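Local coordinates for protein 3,6-diketocamphane 1,6 monooxygenase (Pseudomonas putida, PDB 4UWM) that oxidises a diketocamphane to its lactone with molecular oxygen and reduced FMN, as the oxygenating homodimer of a type II Baeyer-Villiger monooxygenase in camphor breakdown, at residues A[42-46]-A[57-61]; A[72-78]-A[102-108]; A[93-97]-A[187-191]; A[197-203]-A[218-223]. One frame throughout, in Å; residues are numbered along the deposited sequence. Where two conformers were deposited one is given.

Interaction 1: A[42-46]-A[57-61]; sequences MISEH and PELLI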
# COMPACT_ATOMS: atom_id res chain seq x y z
N MET A 42 -8.20 10.07 9.39
CA MET A 42 -7.44 9.00 10.03
C MET A 42 -8.02 7.66 9.58
O MET A 42 -9.25 7.50 9.55
CB MET A 42 -7.53 9.11 11.56
CG MET A 42 -6.81 10.34 12.13
SD MET A 42 -7.01 10.46 13.92
CE MET A 42 -6.28 12.08 14.24
N ILE A 43 -7.16 6.69 9.23
CA ILE A 43 -7.63 5.35 8.79
C ILE A 43 -6.92 4.29 9.59
O ILE A 43 -5.69 4.24 9.59
CB ILE A 43 -7.43 5.15 7.27
CG1 ILE A 43 -8.08 6.32 6.52
CG2 ILE A 43 -7.99 3.79 6.82
CD1 ILE A 43 -7.65 6.52 5.09
N SER A 44 -7.70 3.44 10.26
CA SER A 44 -7.13 2.44 11.16
C SER A 44 -6.66 1.16 10.44
O SER A 44 -6.90 0.99 9.25
CB SER A 44 -8.10 2.09 12.30
OG SER A 44 -8.42 3.26 13.04
N GLU A 45 -6.01 0.29 11.21
CA GLU A 45 -5.37 -0.93 10.71
C GLU A 45 -5.67 -2.12 11.61
O GLU A 45 -5.35 -2.10 12.81
CB GLU A 45 -3.85 -0.70 10.60
CG GLU A 45 -3.01 -1.92 10.20
CD GLU A 45 -1.52 -1.56 10.07
OE1 GLU A 45 -1.20 -0.66 9.28
OE2 GLU A 45 -0.68 -2.15 10.79
N HIS A 46 -6.30 -3.16 11.03
CA HIS A 46 -6.59 -4.40 11.75
C HIS A 46 -6.50 -5.55 10.76
O HIS A 46 -7.04 -5.43 9.66
CB HIS A 46 -8.01 -4.42 12.32
CG HIS A 46 -8.34 -3.26 13.21
ND1 HIS A 46 -8.58 -1.98 12.73
CD2 HIS A 46 -8.52 -3.20 14.56
CE1 HIS A 46 -8.87 -1.18 13.75
NE2 HIS A 46 -8.83 -1.90 14.87
N PRO A 57 -4.17 0.57 5.72
CA PRO A 57 -4.71 1.91 5.51
C PRO A 57 -3.96 2.69 4.45
O PRO A 57 -4.56 3.55 3.80
CB PRO A 57 -4.56 2.58 6.90
CG PRO A 57 -3.56 1.71 7.66
CD PRO A 57 -3.85 0.32 7.15
N GLU A 58 -2.67 2.39 4.25
CA GLU A 58 -1.87 3.12 3.26
C GLU A 58 -2.39 2.93 1.82
O GLU A 58 -2.20 3.82 0.96
CB GLU A 58 -0.36 2.76 3.39
CG GLU A 58 0.02 1.37 2.88
CD GLU A 58 -0.23 0.22 3.86
OE1 GLU A 58 -0.85 0.41 4.93
OE2 GLU A 58 0.25 -0.90 3.57
N LEU A 59 -3.02 1.77 1.53
CA LEU A 59 -3.61 1.56 0.20
C LEU A 59 -4.74 2.54 -0.09
O LEU A 59 -4.84 3.09 -1.21
CB LEU A 59 -4.11 0.11 0.02
CG LEU A 59 -3.13 -1.06 0.10
CD1 LEU A 59 -3.76 -2.35 -0.45
CD2 LEU A 59 -1.85 -0.79 -0.64
N LEU A 60 -5.57 2.77 0.91
CA LEU A 60 -6.69 3.69 0.76
C LEU A 60 -6.19 5.13 0.66
O LEU A 60 -6.65 5.91 -0.17
CB LEU A 60 -7.64 3.52 1.93
CG LEU A 60 -8.83 4.49 2.02
CD1 LEU A 60 -9.62 4.50 0.71
CD2 LEU A 60 -9.69 4.12 3.21
N ILE A 61 -5.21 5.47 1.50
CA ILE A 61 -4.59 6.80 1.45
C ILE A 61 -4.00 7.07 0.07
O ILE A 61 -4.25 8.12 -0.54
CB ILE A 61 -3.49 6.96 2.53
CG1 ILE A 61 -4.08 6.91 3.94
CG2 ILE A 61 -2.72 8.27 2.29
CD1 ILE A 61 -3.08 6.85 5.10
O HOH W 1 -0.16 -1.34 6.91
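Pro57 opens the helical segment and sits right against the end of strand 40-43: its CB lies 3.4 Å from Ile43 O and 3.6 Å from Ile43 CG2, while its CD comes within 3.5 Å of Glu45 OE1. Glu58 starts off pointing away from the strand, but its carboxylate bends back, leaving Glu58 OE1 4.5 Å from Glu45 OE1. Two like charges this close need mediation, and water 1 sits between them, 2.7 Å from both Glu45 OE1 and Glu58 OE1. His78 and Leu79 bind the Glu45 carboxylate as well, and Asn56 holds the other oxygen of Glu58. Leu59 turns to the far side of the helix, where it packs on Leu59 of the second subunit. One turn on from Pro57, Leu60 CD2 meets Ile43 CD1 at 3.7 Å, and Ile61 CG1 touches the same methyl at 3.8 Å. Ile43 thus packs under the start of the helix, joining strand 40-43 to helix 57-65 within a beta-alpha-beta unit of the barrel. No direct hydrogen bond crosses the contact. Apolar packing therefore does the holding on the helix side, while Ser44, pointing away from the helix, has its hydroxyl within hydrogen-bonding reach of Met76 O and FMN O4.

Interaction 2: A[72-78]-A[102-108]; sequences KFAPMAH and RYFLGIG. With FMN (flavin mononucleotide), chain C.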
# COMPACT_ATOMS: atom_id res chain seq x y z
N LYS A 72 -5.55 16.16 4.97
CA LYS A 72 -4.36 15.43 5.39
C LYS A 72 -4.75 14.00 5.80
O LYS A 72 -5.81 13.79 6.39
CB LYS A 72 -3.70 16.12 6.59
CG LYS A 72 -3.31 17.58 6.35
CD LYS A 72 -2.63 18.11 7.60
CE LYS A 72 -2.59 19.62 7.65
NZ LYS A 72 -1.84 20.02 8.87
N PHE A 73 -3.89 13.03 5.51
CA PHE A 73 -4.17 11.62 5.85
C PHE A 73 -3.24 11.09 6.91
O PHE A 73 -2.09 11.49 6.97
CB PHE A 73 -4.04 10.74 4.61
CG PHE A 73 -5.04 11.04 3.54
CD1 PHE A 73 -6.30 10.46 3.58
CD2 PHE A 73 -4.70 11.86 2.48
CE1 PHE A 73 -7.22 10.71 2.57
CE2 PHE A 73 -5.62 12.12 1.46
CZ PHE A 73 -6.89 11.55 1.51
N ALA A 74 -3.72 10.16 7.74
CA ALA A 74 -2.86 9.46 8.67
C ALA A 74 -3.34 8.04 8.86
O ALA A 74 -4.52 7.81 9.14
CB ALA A 74 -2.83 10.16 10.04
N PRO A 75 -2.41 7.07 8.76
CA PRO A 75 -2.73 5.77 9.34
C PRO A 75 -2.85 5.95 10.85
O PRO A 75 -2.00 6.63 11.48
CB PRO A 75 -1.51 4.89 8.96
CG PRO A 75 -0.40 5.86 8.81
CD PRO A 75 -1.01 7.14 8.27
N MET A 76 -3.87 5.35 11.44
CA MET A 76 -4.13 5.51 12.87
C MET A 76 -4.59 4.19 13.49
O MET A 76 -5.79 3.99 13.76
CB MET A 76 -5.17 6.61 13.10
CG MET A 76 -5.33 7.03 14.57
SD MET A 76 -3.78 7.67 15.24
CE MET A 76 -3.55 9.12 14.20
N ALA A 77 -3.65 3.28 13.75
CA ALA A 77 -2.19 3.48 13.61
C ALA A 77 -1.54 2.34 12.82
O ALA A 77 -2.03 1.20 12.84
CB ALA A 77 -1.57 3.51 15.00
N HIS A 78 -0.40 2.62 12.19
CA HIS A 78 0.44 1.49 11.76
C HIS A 78 0.92 0.73 12.99
O HIS A 78 1.40 1.33 13.96
CB HIS A 78 1.66 1.98 10.97
CG HIS A 78 1.36 2.33 9.55
ND1 HIS A 78 0.60 1.53 8.72
CD2 HIS A 78 1.78 3.37 8.78
CE1 HIS A 78 0.55 2.08 7.51
NE2 HIS A 78 1.24 3.21 7.53
N ARG A 102 0.82 16.32 3.06
CA ARG A 102 -0.53 16.23 3.64
C ARG A 102 -0.67 14.88 4.30
O ARG A 102 -1.53 14.08 3.90
CB ARG A 102 -1.63 16.35 2.56
CG ARG A 102 -1.62 17.63 1.74
CD ARG A 102 -2.80 17.68 0.78
NE ARG A 102 -2.69 16.80 -0.38
CZ ARG A 102 -3.62 15.92 -0.77
NH1 ARG A 102 -4.77 15.76 -0.10
NH2 ARG A 102 -3.43 15.22 -1.87
N TYR A 103 0.14 14.64 5.33
CA TYR A 103 0.30 13.30 5.88
C TYR A 103 0.79 13.44 7.30
O TYR A 103 1.57 14.33 7.58
CB TYR A 103 1.32 12.52 5.01
CG TYR A 103 1.63 11.15 5.54
CD1 TYR A 103 2.64 10.96 6.48
CD2 TYR A 103 0.89 10.04 5.13
CE1 TYR A 103 2.90 9.72 7.01
CE2 TYR A 103 1.15 8.78 5.65
CZ TYR A 103 2.16 8.63 6.58
OH TYR A 103 2.43 7.39 7.12
N PHE A 104 0.32 12.58 8.20
CA PHE A 104 1.02 12.36 9.45
C PHE A 104 0.89 10.91 9.84
O PHE A 104 0.10 10.17 9.25
CB PHE A 104 0.63 13.36 10.58
CG PHE A 104 -0.82 13.32 11.00
CD1 PHE A 104 -1.79 13.94 10.22
CD2 PHE A 104 -1.19 12.69 12.19
CE1 PHE A 104 -3.13 13.92 10.61
CE2 PHE A 104 -2.53 12.65 12.58
CZ PHE A 104 -3.49 13.29 11.79
N LEU A 105 1.68 10.48 10.82
CA LEU A 105 1.86 9.07 11.12
C LEU A 105 1.40 8.67 12.52
O LEU A 105 2.01 9.06 13.53
CB LEU A 105 3.34 8.69 10.91
CG LEU A 105 3.82 7.32 11.41
CD1 LEU A 105 3.20 6.19 10.58
CD2 LEU A 105 5.36 7.26 11.35
N GLY A 106 0.37 7.83 12.58
CA GLY A 106 0.00 7.20 13.83
C GLY A 106 0.78 5.91 14.00
O GLY A 106 0.86 5.11 13.07
N ILE A 107 1.36 5.71 15.19
CA ILE A 107 2.03 4.42 15.51
C ILE A 107 1.39 3.75 16.71
O ILE A 107 0.83 4.43 17.56
CB ILE A 107 3.54 4.60 15.77
CG1 ILE A 107 3.79 5.44 17.05
CG2 ILE A 107 4.20 5.23 14.55
CD1 ILE A 107 5.23 5.42 17.53
N GLY A 108 1.44 2.43 16.78
CA GLY A 108 0.93 1.73 17.95
C GLY A 108 1.40 0.31 18.01
O GLY A 108 2.06 -0.16 17.09
N1 FMN C . -6.02 2.52 18.60
C2 FMN C . -5.56 3.13 17.47
O2 FMN C . -4.33 3.14 17.24
N3 FMN C . -6.37 3.73 16.58
C4 FMN C . -7.70 3.78 16.75
O4 FMN C . -8.41 4.35 15.90
C4A FMN C . -8.30 3.14 17.95
N5 FMN C . -9.63 3.13 18.19
C5A FMN C . -10.16 2.55 19.29
C6 FMN C . -11.54 2.57 19.50
C7 FMN C . -12.10 1.97 20.63
C7M FMN C . -13.59 2.00 20.84
C8 FMN C . -11.20 1.30 21.62
C8M FMN C . -11.74 0.63 22.85
C9 FMN C . -9.82 1.27 21.41
C9A FMN C . -9.26 1.87 20.29
N10 FMN C . -7.86 1.86 20.07
C10 FMN C . -7.35 2.48 18.90
C1' FMN C . -6.95 1.19 21.03
C2' FMN C . -6.35 2.16 22.02
O2' FMN C . -5.85 3.28 21.30
C3' FMN C . -5.22 1.51 22.81
O3' FMN C . -5.76 0.97 24.02
C4' FMN C . -4.10 2.51 23.09
O4' FMN C . -3.28 2.68 21.93
C5' FMN C . -3.23 2.14 24.28
O5' FMN C . -3.78 2.85 25.39
P FMN C . -3.03 3.04 26.79
O1P FMN C . -1.57 3.23 26.51
O2P FMN C . -3.71 4.28 27.28
O3P FMN C . -3.37 1.77 27.53
O HOH W 2 1.57 5.24 5.69
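This is a parallel beta pairing inside the barrel wall, between strand 72-79 and the chain leading into strand 105-108, the two ends of one beta-alpha-beta unit. It comes in two ladders whose register differs by one residue. In the first, Phe73 N donates to Arg102 O (3.0 Å) and Phe73 O accepts from Phe104 N (2.9 Å). Gly106 N then bonds Pro75 O (2.9 Å), and the second ladder follows with His78 N to Gly106 O (2.9 Å) and Gly108 N to His78 O (3.0 Å). Between the ladders lies the cis peptide joining Met76 to Ala77. Gly106 lies tight against this irregular part: a CB there would clash with Pro75 O and Met76 SD. Ala74 CB sits over the face of the Phe104 ring, a CH-pi contact 3.5 Å from the centroid, and Met76 CE reaches Phe104 CE2 at 4.0 Å. On the helix-facing side, Pro75 CG packs on Leu105 CD1 (4.0 Å), and water 2 bridges His78 NE2 and Tyr103 OH, while Glu45 takes His78 ND1. At the break Met76 O accepts from FMN N3 at 2.9 Å and also meets Ser44 OG, so a backbone carbonyl contributes to recognition of the pyrimidine edge.

Interaction 3: A[93-97]-A[187-191]; sequences GWLSQ and DFSPW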
# COMPACT_ATOMS: atom_id res chain seq x y z
N GLY A 93 7.76 7.43 3.94
CA GLY A 93 8.41 8.56 3.26
C GLY A 93 7.91 8.79 1.84
O GLY A 93 7.70 9.94 1.41
N TRP A 94 7.72 7.71 1.10
CA TRP A 94 7.33 7.85 -0.29
C TRP A 94 5.88 8.36 -0.36
O TRP A 94 5.57 9.22 -1.18
CB TRP A 94 7.42 6.48 -1.02
CG TRP A 94 7.22 6.58 -2.51
CD1 TRP A 94 7.81 7.47 -3.37
CD2 TRP A 94 6.37 5.75 -3.34
NE1 TRP A 94 7.39 7.26 -4.66
CE2 TRP A 94 6.50 6.21 -4.67
CE3 TRP A 94 5.49 4.68 -3.07
CZ2 TRP A 94 5.82 5.63 -5.74
CZ3 TRP A 94 4.80 4.09 -4.15
CH2 TRP A 94 4.97 4.56 -5.46
N LEU A 95 5.02 7.82 0.49
CA LEU A 95 3.60 8.22 0.51
C LEU A 95 3.47 9.68 0.97
O LEU A 95 2.70 10.44 0.39
CB LEU A 95 2.80 7.27 1.40
CG LEU A 95 1.26 7.53 1.47
CD1 LEU A 95 0.68 7.66 0.08
CD2 LEU A 95 0.58 6.40 2.26
N SER A 96 4.25 10.07 1.99
CA SER A 96 4.36 11.49 2.42
C SER A 96 4.75 12.36 1.24
O SER A 96 4.15 13.43 1.04
CB SER A 96 5.36 11.65 3.58
OG SER A 96 5.65 13.02 3.81
N GLN A 97 5.73 11.92 0.44
CA GLN A 97 6.11 12.65 -0.78
C GLN A 97 4.96 12.77 -1.79
O GLN A 97 4.79 13.84 -2.40
CB GLN A 97 7.34 12.05 -1.49
CG GLN A 97 8.68 12.28 -0.79
CD GLN A 97 9.88 11.78 -1.61
OE1 GLN A 97 9.86 11.82 -2.83
NE2 GLN A 97 10.91 11.30 -0.93
N ASP A 187 16.02 8.78 -2.79
CA ASP A 187 15.63 9.53 -1.61
C ASP A 187 14.14 9.32 -1.36
O ASP A 187 13.32 9.95 -2.01
CB ASP A 187 15.95 11.02 -1.83
CG ASP A 187 15.61 11.88 -0.63
OD1 ASP A 187 15.11 11.41 0.41
OD2 ASP A 187 15.86 13.08 -0.75
N PHE A 188 13.81 8.44 -0.41
CA PHE A 188 12.42 8.23 0.03
C PHE A 188 12.15 8.80 1.42
O PHE A 188 11.38 8.22 2.19
CB PHE A 188 12.01 6.74 -0.07
CG PHE A 188 12.01 6.22 -1.47
CD1 PHE A 188 11.17 6.78 -2.44
CD2 PHE A 188 12.86 5.16 -1.84
CE1 PHE A 188 11.17 6.30 -3.75
CE2 PHE A 188 12.87 4.69 -3.15
CZ PHE A 188 12.02 5.25 -4.10
N SER A 189 12.84 9.90 1.78
CA SER A 189 12.63 10.54 3.07
C SER A 189 11.25 11.23 3.00
O SER A 189 10.83 11.58 1.91
CB SER A 189 13.74 11.57 3.41
OG SER A 189 13.76 12.61 2.45
N PRO A 190 10.58 11.43 4.15
CA PRO A 190 9.26 12.07 4.11
C PRO A 190 9.38 13.53 3.65
O PRO A 190 10.49 14.06 3.60
CB PRO A 190 8.77 11.97 5.55
CG PRO A 190 9.66 10.99 6.23
CD PRO A 190 10.98 11.07 5.52
N TRP A 191 8.25 14.15 3.31
CA TRP A 191 8.21 15.51 2.74
C TRP A 191 9.09 16.50 3.53
O TRP A 191 9.01 16.53 4.75
CB TRP A 191 6.77 16.01 2.73
CG TRP A 191 6.53 17.29 1.97
CD1 TRP A 191 6.17 18.50 2.50
CD2 TRP A 191 6.59 17.47 0.55
NE1 TRP A 191 6.02 19.43 1.50
CE2 TRP A 191 6.28 18.83 0.29
CE3 TRP A 191 6.90 16.63 -0.53
CZ2 TRP A 191 6.23 19.36 -1.00
CZ3 TRP A 191 6.87 17.16 -1.83
CH2 TRP A 191 6.53 18.52 -2.05
O HOH W 3 11.33 9.98 -4.49
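Three direct hydrogen bonds tie the extended loop 187-191 to helix 85-98, all through helix side chains and loop backbone. Gln97 NE2 spends both protons on the loop, on Asp187 O at 3.0 Å and Ser189 O at 2.9 Å; Trp191 N donates to Ser96 OG at 2.9 Å. Water 3 adds a bridge, donating to Gln97 OE1 (2.9 Å) and Asp187 O (3.2 Å). Within the loop, Asp187 OD1 accepts from Ser189 N at 3.1 Å, an Asx turn, and from Ser189 OG at 2.7 Å, so the turn lies between the two carbonyls that Gln97 bonds. Close backbone approach comes next: Gly93 CA makes a CA-H...O contact with Phe188 O at 3.2 Å, where a CB on residue 93 would collide with that oxygen. The aromatic contribution is an offset edge-to-face pair, the edge of Phe188 toward the face of Trp94, with the planes at 81° and Trp94 CD1 3.6 Å from Phe188 CD1. Far from the flavin site, the contact lays the long connection between strands 167-170 and 198-202 on the outside of helix 85-98. Leu95 meanwhile faces helix 57-65, and Trp94, Gln97 and Phe188 also meet the second subunit, at its Ala19 and Ala47.

Interaction 4: A[197-203]-A[218-223]; sequences EIAVTGF and FKPVSI. With FMN (flavin mononucleotide), chain C.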
# COMPACT_ATOMS: atom_id res chain seq x y z
N GLU A 197 5.17 14.28 11.38
CA GLU A 197 4.61 14.38 12.71
C GLU A 197 4.03 13.02 13.10
O GLU A 197 3.39 12.37 12.27
CB GLU A 197 3.52 15.46 12.76
CG GLU A 197 2.87 15.59 14.13
CD GLU A 197 2.07 16.87 14.29
OE1 GLU A 197 2.00 17.66 13.32
OE2 GLU A 197 1.51 17.08 15.39
N ILE A 198 4.27 12.60 14.34
CA ILE A 198 3.89 11.27 14.82
C ILE A 198 2.78 11.41 15.87
O ILE A 198 2.85 12.30 16.73
CB ILE A 198 5.12 10.51 15.37
CG1 ILE A 198 6.06 10.16 14.21
CG2 ILE A 198 4.73 9.28 16.17
CD1 ILE A 198 7.36 9.52 14.63
N ALA A 199 1.75 10.57 15.75
CA ALA A 199 0.63 10.54 16.68
C ALA A 199 0.50 9.20 17.38
O ALA A 199 0.94 8.18 16.86
CB ALA A 199 -0.66 10.91 15.96
N VAL A 200 -0.05 9.21 18.59
CA VAL A 200 -0.38 7.97 19.30
C VAL A 200 -1.77 8.13 19.92
O VAL A 200 -2.21 9.24 20.21
CB VAL A 200 0.65 7.56 20.38
CG1 VAL A 200 2.06 7.44 19.80
CG2 VAL A 200 0.63 8.51 21.57
N THR A 201 -2.49 7.01 20.06
CA THR A 201 -3.83 7.03 20.63
C THR A 201 -3.78 6.47 22.04
O THR A 201 -3.07 5.51 22.30
CB THR A 201 -4.85 6.18 19.82
OG1 THR A 201 -4.39 4.83 19.74
CG2 THR A 201 -5.03 6.74 18.42
N GLY A 202 -4.53 7.10 22.94
CA GLY A 202 -4.69 6.59 24.31
C GLY A 202 -6.14 6.22 24.60
O GLY A 202 -7.08 6.88 24.12
N PHE A 203 -6.34 5.14 25.37
CA PHE A 203 -7.69 4.82 25.84
C PHE A 203 -7.81 4.74 27.35
O PHE A 203 -8.77 5.29 27.90
CB PHE A 203 -8.31 3.58 25.18
CG PHE A 203 -9.74 3.33 25.61
CD1 PHE A 203 -10.78 4.17 25.19
CD2 PHE A 203 -10.05 2.28 26.48
CE1 PHE A 203 -12.09 3.96 25.61
CE2 PHE A 203 -11.36 2.06 26.90
CZ PHE A 203 -12.37 2.90 26.46
N PHE A 218 4.93 14.01 20.62
CA PHE A 218 3.99 13.46 19.63
C PHE A 218 2.60 14.09 19.75
O PHE A 218 2.28 14.73 20.76
CB PHE A 218 3.88 11.93 19.79
CG PHE A 218 5.14 11.18 19.46
CD1 PHE A 218 6.13 11.75 18.66
CD2 PHE A 218 5.33 9.88 19.93
CE1 PHE A 218 7.28 11.06 18.35
CE2 PHE A 218 6.49 9.18 19.63
CZ PHE A 218 7.46 9.76 18.83
N LYS A 219 1.78 13.91 18.72
CA LYS A 219 0.39 14.36 18.73
C LYS A 219 -0.47 13.37 19.53
O LYS A 219 -0.46 12.18 19.24
CB LYS A 219 -0.09 14.50 17.28
CG LYS A 219 -1.57 14.77 17.08
CD LYS A 219 -1.90 14.85 15.59
CE LYS A 219 -3.37 15.14 15.35
NZ LYS A 219 -3.73 16.54 15.75
N PRO A 220 -1.19 13.86 20.57
CA PRO A 220 -2.04 12.94 21.32
C PRO A 220 -3.44 12.77 20.67
O PRO A 220 -4.03 13.74 20.19
CB PRO A 220 -2.14 13.62 22.70
CG PRO A 220 -2.12 15.08 22.36
CD PRO A 220 -1.19 15.21 21.17
N VAL A 221 -3.95 11.55 20.64
CA VAL A 221 -5.28 11.26 20.09
C VAL A 221 -6.02 10.49 21.18
O VAL A 221 -5.55 9.48 21.66
CB VAL A 221 -5.23 10.42 18.77
CG1 VAL A 221 -6.62 10.25 18.17
CG2 VAL A 221 -4.31 11.06 17.75
N SER A 222 -7.19 10.99 21.58
CA SER A 222 -7.98 10.34 22.61
C SER A 222 -9.33 9.92 22.05
O SER A 222 -9.91 10.63 21.23
CB SER A 222 -8.21 11.29 23.80
OG SER A 222 -7.00 11.75 24.38
N ILE A 223 -9.81 8.76 22.49
CA ILE A 223 -11.18 8.35 22.22
C ILE A 223 -12.03 8.83 23.40
O ILE A 223 -11.74 8.49 24.54
CB ILE A 223 -11.32 6.82 22.07
CG1 ILE A 223 -10.22 6.23 21.15
CG2 ILE A 223 -12.72 6.44 21.60
CD1 ILE A 223 -10.30 6.59 19.68
N1 FMN C . -6.02 2.52 18.60
C2 FMN C . -5.56 3.13 17.47
O2 FMN C . -4.33 3.14 17.24
N3 FMN C . -6.37 3.73 16.58
C4 FMN C . -7.70 3.78 16.75
O4 FMN C . -8.41 4.35 15.90
C4A FMN C . -8.30 3.14 17.95
N5 FMN C . -9.63 3.13 18.19
C5A FMN C . -10.16 2.55 19.29
C6 FMN C . -11.54 2.57 19.50
C7 FMN C . -12.10 1.97 20.63
C7M FMN C . -13.59 2.00 20.84
C8 FMN C . -11.20 1.30 21.62
C8M FMN C . -11.74 0.63 22.85
C9 FMN C . -9.82 1.27 21.41
C9A FMN C . -9.26 1.87 20.29
N10 FMN C . -7.86 1.86 20.07
C10 FMN C . -7.35 2.48 18.90
C1' FMN C . -6.95 1.19 21.03
C2' FMN C . -6.35 2.16 22.02
O2' FMN C . -5.85 3.28 21.30
C3' FMN C . -5.22 1.51 22.81
O3' FMN C . -5.76 0.97 24.02
C4' FMN C . -4.10 2.51 23.09
O4' FMN C . -3.28 2.68 21.93
C5' FMN C . -3.23 2.14 24.28
O5' FMN C . -3.78 2.85 25.39
P FMN C . -3.03 3.04 26.79
O1P FMN C . -1.57 3.23 26.51
O2P FMN C . -3.71 4.28 27.28
O3P FMN C . -3.37 1.77 27.53
O HOH W 4 -1.43 17.90 15.18
O HOH W 5 -10.23 7.64 27.14
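Ile198 lies over the face of Phe218, its CG2 3.6 Å from the ring centroid in a CH-pi contact, and Val200 CG1 closes on Phe218 CD2 at 4.1 Å. These are neighbouring parallel strands of the TIM barrel, joined through helix 208-216 as a beta-alpha-beta crossover; Val200 and Phe218 both touch that helix at Ala213. On the other face Ala199 CB meets Val221 CG2 at 4.1 Å, beside Met76. Four backbone hydrogen bonds zip the pair: Lys219 N to Ile198 O (2.8 Å), Val200 N to Lys219 O (3.1 Å), Val221 N to Val200 O (2.9 Å) and Gly202 N to Val221 O (2.9 Å). The strands then part, and Gly202 O and Ile223 N find no partner. At the N-terminal edge, water 4 links Glu197 OE2 and Lys219 NZ; Glu197 also salt-bridges the Arg252 side chain, and Lys219 NZ bonds Arg252 O. The C-terminal edge belongs to FMN. Phe203 covers FMN C8M with its ring face, Ile223 CD1 is 3.8 Å from FMN N5, and Phe203 N makes weak 3.4 Å bonds to FMN O5' and O2P. Thr201 holds the ribityl chain: its carbonyl O accepts from FMN O4' at 2.9 Å, and Thr201 OG1 lies 2.6 Å from FMN O2'.

How the interactions relate
From the N terminus, interaction 1 closes first, a short loop between strand 40-43 and helix 57-65. Interaction 2 opens after it and spans helix 85-98 between neighbouring barrel strands; a probable hydrogen bond, Ile43 O to Met76 N (2.8 Å), carries the sheet from one to the other. Interaction 3 starts on that helix and so crosses interaction 2, reaching some 90 residues onward to fasten an outer loop. Interaction 4 follows in series, closing the next unit through helix 208-216, its strand 198-202 joined to interaction 2 by a probable hydrogen bond, Leu105 O to Ala199 N (2.7 Å). Interactions 1, 2 and 4 share the curled sheet and converge on FMN; interaction 3 lies on the outer helical layer, its centre about 22 Å from that of interaction 4.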